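Local coordinates for protein putative NADPH:quinone reductase (Bacillus thuringiensis, PDB 3GMS) that probably reduces quinones with NADPH, as a putative member of the zinc-binding-dehydrogenase-like, medium-chain quinone oxidoreductase family, at residues V81-E84 against L85-K88; A132-T135 against C136-L140. All coordinates share one frame; numbering follows the deposited sequence.

Interaction 1 (V81-E84 against L85-K88); sequences VSRE and LIGK
With CG turned away from its carbonyl carbon (chi1 -66°) and the chain kinked at chi3 (65°), Arg83 runs alongside Ile86, the two side chains pointing the same way. Ile86 has a similar first torsion, and its CD1 methyl slides over one face of the guanidinium, offset toward the rim, with CD1 3.3 Å from Arg83 NH2. Arg83 NH1 meanwhile donates a hydrogen bond to Asn76 OD1 on strand 71-77. The backbone here coils into a short 3-10 turn: Ile86 N donates to Arg83 O at 3.1 Å, and Leu85 N makes a weak bond to Ser82 O. Further along, Lys88 bends at chi2 and chi4 and brings NZ back to Glu84 O, 3.2 Å away, at a C=O...N angle of 155°. The chain between them turns through a type II beta turn from Leu85 to Lys88, with Gly87 at its third position. On the sheet-facing side Val81 CG1 meets Leu85 CD2 at 4.0 Å, and both side chains rest on Val35. The chemistry is thus divided: an apolar pair faces the sheet, while the lysine ammonium ties a backbone carbonyl across this exposed turn and probably polarises it.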
ATOM      1  N   VAL A  81      -8.741  20.767 -19.152  1.00 41.02           N
ATOM      2  CA  VAL A  81      -9.495  19.834 -18.322  1.00 40.25           C
ATOM      3  C   VAL A  81     -10.939  20.300 -18.200  1.00 40.48           C
ATOM      4  O   VAL A  81     -11.207  21.508 -18.111  1.00 39.97           O
ATOM      5  CB  VAL A  81      -8.896  19.733 -16.878  1.00 39.69           C
ATOM      6  CG1 VAL A  81      -9.650  18.694 -16.057  1.00 39.64           C
ATOM      7  CG2 VAL A  81      -7.408  19.419 -16.925  1.00 39.72           C
ATOM      8  N   SER A  82     -11.855  19.336 -18.172  1.00 41.13           N
ATOM      9  CA  SER A  82     -13.275  19.614 -17.976  1.00 42.12           C
ATOM     10  C   SER A  82     -13.540  20.273 -16.619  1.00 42.32           C
ATOM     11  O   SER A  82     -13.123  19.751 -15.567  1.00 41.95           O
ATOM     12  CB  SER A  82     -14.081  18.331 -18.103  1.00 42.20           C
ATOM     13  OG  SER A  82     -15.443  18.599 -17.852  1.00 46.13           O
ATOM     14  N   ARG A  83     -14.241  21.411 -16.643  1.00 41.50           N
ATOM     15  CA  ARG A  83     -14.468  22.170 -15.419  1.00 41.43           C
ATOM     16  C   ARG A  83     -15.578  21.571 -14.559  1.00 40.88           C
ATOM     17  O   ARG A  83     -15.762  21.989 -13.422  1.00 40.00           O
ATOM     18  CB  ARG A  83     -14.668  23.664 -15.705  1.00 41.42           C
ATOM     19  CG  ARG A  83     -13.400  24.347 -16.254  1.00 43.03           C
ATOM     20  CD  ARG A  83     -13.487  25.871 -16.276  1.00 45.23           C
ATOM     21  NE  ARG A  83     -13.591  26.470 -14.941  1.00 44.81           N
ATOM     22  CZ  ARG A  83     -12.561  26.750 -14.144  1.00 47.20           C
ATOM     23  NH1 ARG A  83     -11.309  26.488 -14.512  1.00 47.19           N
ATOM     24  NH2 ARG A  83     -12.782  27.296 -12.959  1.00 47.96           N
ATOM     25  N   GLU A  84     -16.289  20.573 -15.106  1.00 41.28           N
ATOM     26  CA  GLU A  84     -17.294  19.781 -14.359  1.00 41.71           C
ATOM     27  C   GLU A  84     -16.661  19.022 -13.212  1.00 40.72           C
ATOM     28  O   GLU A  84     -17.347  18.586 -12.299  1.00 40.86           O
ATOM     29  CB  GLU A  84     -17.976  18.728 -15.235  1.00 42.72           C
ATOM     30  CG  GLU A  84     -18.126  19.063 -16.710  1.00 46.94           C
ATOM     31  CD  GLU A  84     -19.320  19.942 -17.008  1.00 51.59           C
ATOM     32  OE1 GLU A  84     -19.868  19.820 -18.134  1.00 54.65           O
ATOM     33  OE2 GLU A  84     -19.708  20.756 -16.133  1.00 53.25           O
ATOM     34  N   LEU A  85     -15.349  18.829 -13.299  1.00 39.51           N
ATOM     35  CA  LEU A  85     -14.595  18.155 -12.262  1.00 38.27           C
ATOM     36  C   LEU A  85     -14.540  18.980 -10.990  1.00 36.49           C
ATOM     37  O   LEU A  85     -14.394  18.425  -9.912  1.00 36.05           O
ATOM     38  CB  LEU A  85     -13.180  17.873 -12.759  1.00 38.37           C
ATOM     39  CG  LEU A  85     -12.463  16.608 -12.287  1.00 40.51           C
ATOM     40  CD1 LEU A  85     -13.239  15.320 -12.563  1.00 42.60           C
ATOM     41  CD2 LEU A  85     -11.083  16.533 -12.951  1.00 39.83           C
ATOM     42  N   ILE A  86     -14.642  20.303 -11.102  1.00 34.93           N
ATOM     43  CA  ILE A  86     -14.571  21.140  -9.912  1.00 34.30           C
ATOM     44  C   ILE A  86     -15.682  20.771  -8.925  1.00 33.88           C
ATOM     45  O   ILE A  86     -16.830  20.602  -9.315  1.00 33.83           O
ATOM     46  CB  ILE A  86     -14.577  22.656 -10.248  1.00 33.96           C
ATOM     47  CG1 ILE A  86     -13.275  23.009 -10.973  1.00 34.06           C
ATOM     48  CG2 ILE A  86     -14.720  23.478  -8.983  1.00 33.52           C
ATOM     49  CD1 ILE A  86     -13.324  24.288 -11.738  1.00 32.91           C
ATOM     50  N   GLY A  87     -15.329  20.615  -7.650  1.00 32.72           N
ATOM     51  CA  GLY A  87     -16.311  20.212  -6.661  1.00 31.35           C
ATOM     52  C   GLY A  87     -16.364  18.723  -6.380  1.00 30.42           C
ATOM     53  O   GLY A  87     -16.939  18.322  -5.370  1.00 30.43           O
ATOM     54  N   LYS A  88     -15.775  17.903  -7.256  1.00 30.13           N
ATOM     55  CA  LYS A  88     -15.825  16.429  -7.130  1.00 28.89           C
ATOM     56  C   LYS A  88     -14.809  15.944  -6.084  1.00 27.90           C
ATOM     57  O   LYS A  88     -13.761  16.530  -5.964  1.00 26.29           O
ATOM     58  CB  LYS A  88     -15.515  15.749  -8.468  1.00 30.24           C
ATOM     59  CG  LYS A  88     -16.589  15.894  -9.577  1.00 33.76           C
ATOM     60  CD  LYS A  88     -17.792  14.980  -9.361  1.00 38.38           C
ATOM     61  CE  LYS A  88     -18.745  15.032 -10.568  1.00 41.85           C
ATOM     62  NZ  LYS A  88     -19.156  16.434 -10.856  1.00 42.68           N
TER

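Interaction 2 (A132-T135 against C136-L140)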
ATOM      1  N   ALA A 132      -2.257  -5.389  -3.607  1.00 19.89           N
ATOM      2  CA  ALA A 132      -2.832  -6.702  -3.350  1.00 20.58           C
ATOM      3  C   ALA A 132      -3.573  -7.219  -4.611  1.00 20.66           C
ATOM      4  O   ALA A 132      -3.380  -8.367  -5.008  1.00 21.62           O
ATOM      5  CB  ALA A 132      -3.773  -6.669  -2.110  1.00 19.05           C
ATOM      6  N   TRP A 133      -4.372  -6.363  -5.246  1.00 21.05           N
ATOM      7  CA  TRP A 133      -5.164  -6.744  -6.424  1.00 21.09           C
ATOM      8  C   TRP A 133      -4.304  -7.137  -7.626  1.00 21.95           C
ATOM      9  O   TRP A 133      -4.559  -8.168  -8.290  1.00 20.88           O
ATOM     10  CB  TRP A 133      -6.068  -5.603  -6.861  1.00 21.62           C
ATOM     11  CG  TRP A 133      -6.869  -5.945  -8.124  1.00 21.80           C
ATOM     12  CD1 TRP A 133      -6.631  -5.491  -9.386  1.00 25.66           C
ATOM     13  CD2 TRP A 133      -8.008  -6.799  -8.208  1.00 23.84           C
ATOM     14  NE1 TRP A 133      -7.581  -5.996 -10.261  1.00 25.30           N
ATOM     15  CE2 TRP A 133      -8.425  -6.812  -9.564  1.00 26.27           C
ATOM     16  CE3 TRP A 133      -8.736  -7.537  -7.269  1.00 25.04           C
ATOM     17  CZ2 TRP A 133      -9.536  -7.561 -10.011  1.00 26.40           C
ATOM     18  CZ3 TRP A 133      -9.853  -8.276  -7.711  1.00 27.25           C
ATOM     19  CH2 TRP A 133     -10.232  -8.275  -9.079  1.00 26.20           C
ATOM     20  N   VAL A 134      -3.341  -6.273  -7.936  1.00 21.34           N
ATOM     21  CA  VAL A 134      -2.421  -6.511  -9.042  1.00 21.28           C
ATOM     22  C   VAL A 134      -1.547  -7.779  -8.863  1.00 22.55           C
ATOM     23  O   VAL A 134      -1.465  -8.593  -9.780  1.00 22.91           O
ATOM     24  CB  VAL A 134      -1.628  -5.244  -9.431  1.00 20.72           C
ATOM     25  CG1 VAL A 134      -0.583  -5.559 -10.494  1.00 20.25           C
ATOM     26  CG2 VAL A 134      -2.582  -4.181  -9.995  1.00 20.79           C
ATOM     27  N   THR A 135      -0.907  -7.924  -7.704  1.00 21.30           N
ATOM     28  CA  THR A 135      -0.061  -9.106  -7.442  1.00 22.76           C
ATOM     29  C   THR A 135      -0.906 -10.387  -7.573  1.00 23.38           C
ATOM     30  O   THR A 135      -0.476 -11.349  -8.233  1.00 23.03           O
ATOM     31  CB  THR A 135       0.702  -9.031  -6.075  1.00 22.25           C
ATOM     32  OG1 THR A 135      -0.238  -8.803  -5.012  1.00 22.54           O
ATOM     33  CG2 THR A 135       1.768  -7.858  -6.071  1.00 22.87           C
ATOM     34  N   CYS A 136      -2.125 -10.388  -7.014  1.00 23.57           N
ATOM     35  CA  CYS A 136      -3.036 -11.546  -7.140  1.00 23.63           C
ATOM     36  C   CYS A 136      -3.511 -11.811  -8.579  1.00 24.38           C
ATOM     37  O   CYS A 136      -3.514 -12.958  -9.030  1.00 24.92           O
ATOM     38  CB  CYS A 136      -4.264 -11.433  -6.204  1.00 23.76           C
ATOM     39  SG  CYS A 136      -3.834 -11.671  -4.445  1.00 24.93           S
ATOM     40  N   THR A 137      -3.893 -10.782  -9.307  1.00 24.05           N
ATOM     41  CA  THR A 137      -4.592 -11.040 -10.552  1.00 24.34           C
ATOM     42  C   THR A 137      -3.698 -10.987 -11.780  1.00 25.56           C
ATOM     43  O   THR A 137      -4.076 -11.508 -12.850  1.00 25.51           O
ATOM     44  CB  THR A 137      -5.783 -10.101 -10.740  1.00 25.69           C
ATOM     45  OG1 THR A 137      -5.353  -8.726 -10.814  1.00 22.09           O
ATOM     46  CG2 THR A 137      -6.801 -10.299  -9.591  1.00 25.10           C
ATOM     47  N   GLU A 138      -2.547 -10.332 -11.644  1.00 24.54           N
ATOM     48  CA  GLU A 138      -1.674 -10.120 -12.790  1.00 25.76           C
ATOM     49  C   GLU A 138      -0.318 -10.723 -12.596  1.00 24.98           C
ATOM     50  O   GLU A 138       0.100 -11.568 -13.406  1.00 25.64           O
ATOM     51  CB  GLU A 138      -1.601  -8.629 -13.150  1.00 24.21           C
ATOM     52  CG  GLU A 138      -2.927  -8.096 -13.628  1.00 28.00           C
ATOM     53  CD  GLU A 138      -2.824  -6.733 -14.307  1.00 30.22           C
ATOM     54  OE1 GLU A 138      -1.703  -6.303 -14.696  1.00 28.60           O
ATOM     55  OE2 GLU A 138      -3.889  -6.096 -14.448  1.00 31.61           O
ATOM     56  N   THR A 139       0.382 -10.324 -11.536  1.00 24.00           N
ATOM     57  CA  THR A 139       1.776 -10.697 -11.382  1.00 24.94           C
ATOM     58  C   THR A 139       1.886 -12.194 -11.068  1.00 25.77           C
ATOM     59  O   THR A 139       2.705 -12.915 -11.652  1.00 26.14           O
ATOM     60  CB  THR A 139       2.451  -9.896 -10.250  1.00 23.99           C
ATOM     61  OG1 THR A 139       1.950  -8.527 -10.241  1.00 25.80           O
ATOM     62  CG2 THR A 139       3.972  -9.949 -10.432  1.00 24.49           C
ATOM     63  N   LEU A 140       1.029 -12.663 -10.177  1.00 26.29           N
ATOM     64  CA  LEU A 140       0.962 -14.098  -9.886  1.00 27.13           C
ATOM     65  C   LEU A 140      -0.129 -14.794 -10.697  1.00 28.05           C
ATOM     66  O   LEU A 140      -0.055 -16.008 -10.901  1.00 28.34           O
ATOM     67  CB  LEU A 140       0.746 -14.359  -8.397  1.00 26.58           C
ATOM     68  CG  LEU A 140       1.779 -13.846  -7.397  1.00 27.56           C
ATOM     69  CD1 LEU A 140       1.212 -14.027  -5.982  1.00 26.22           C
ATOM     70  CD2 LEU A 140       3.146 -14.542  -7.519  1.00 23.49           C
TER
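Two groups of one residue grip Trp133 O: the hydroxyl of Thr137 donates from OG1 at 2.7 Å, and the amide of the same threonine, Thr137 N, donates at 2.9 Å. They arrive from opposite faces of the carbonyl plane, the hydroxyl well above it and the amide only tilted from it. Thr137 OG1 sits between its own backbone N and carbonyl carbon (chi1 62°), which folds the hydroxyl back onto the preceding turn and leaves CG2 to lie over the indole of Trp133. That methyl makes a CH-pi contact, 3.7 Å from CG2 to the centroid of the six-membered ring and 6° off the ring normal. The indole also meets the ring of His286 and packs on Leu287 and Leu290, all of helix 277-292. At the next residue, Val134 O is shared as well, by Glu138 N at 2.8 Å and Thr139 N at 3.1 Å, again from opposite faces. Leu140 N then reaches Thr135 O at 2.8 Å. The carboxylate of Glu138 points elsewhere, to a salt bridge with Lys279 and a hydrogen bond from Trp271, while Thr135 OG1 bonds to Thr131 O farther back in the helix. The bonding changes from i to i+4, as in Cys136 N to Ala132 O, to i to i+5 at Thr139 and Leu140. Such widening is characteristic of a pi-type turn, here in the C-terminal part of helix 127-139, just ahead of the parallel sheet of the Rossmann-type nucleotide-binding fold.

In the fold
From the N terminus, the chain first reaches interaction 1 in the loop between the antiparallel neighbours 71-77 and 89-92, where it closes a tight turn at the surface of the GroES-like part. The path then passes through strands 89-92, 102-106 and 110-112 and helix 119-122 before entering helix 127-139, whose later turns hold interaction 2. The two contacts follow in series, neither nesting nor crossing, with centres 32 Å apart and nearest atoms about 22 Å apart. Interaction 1 shapes the loop joining two strands of the mixed sheet at one end of the molecule; interaction 2 lies among helices 156-168 and 277-292 and strand 237-241 of the parallel sheet.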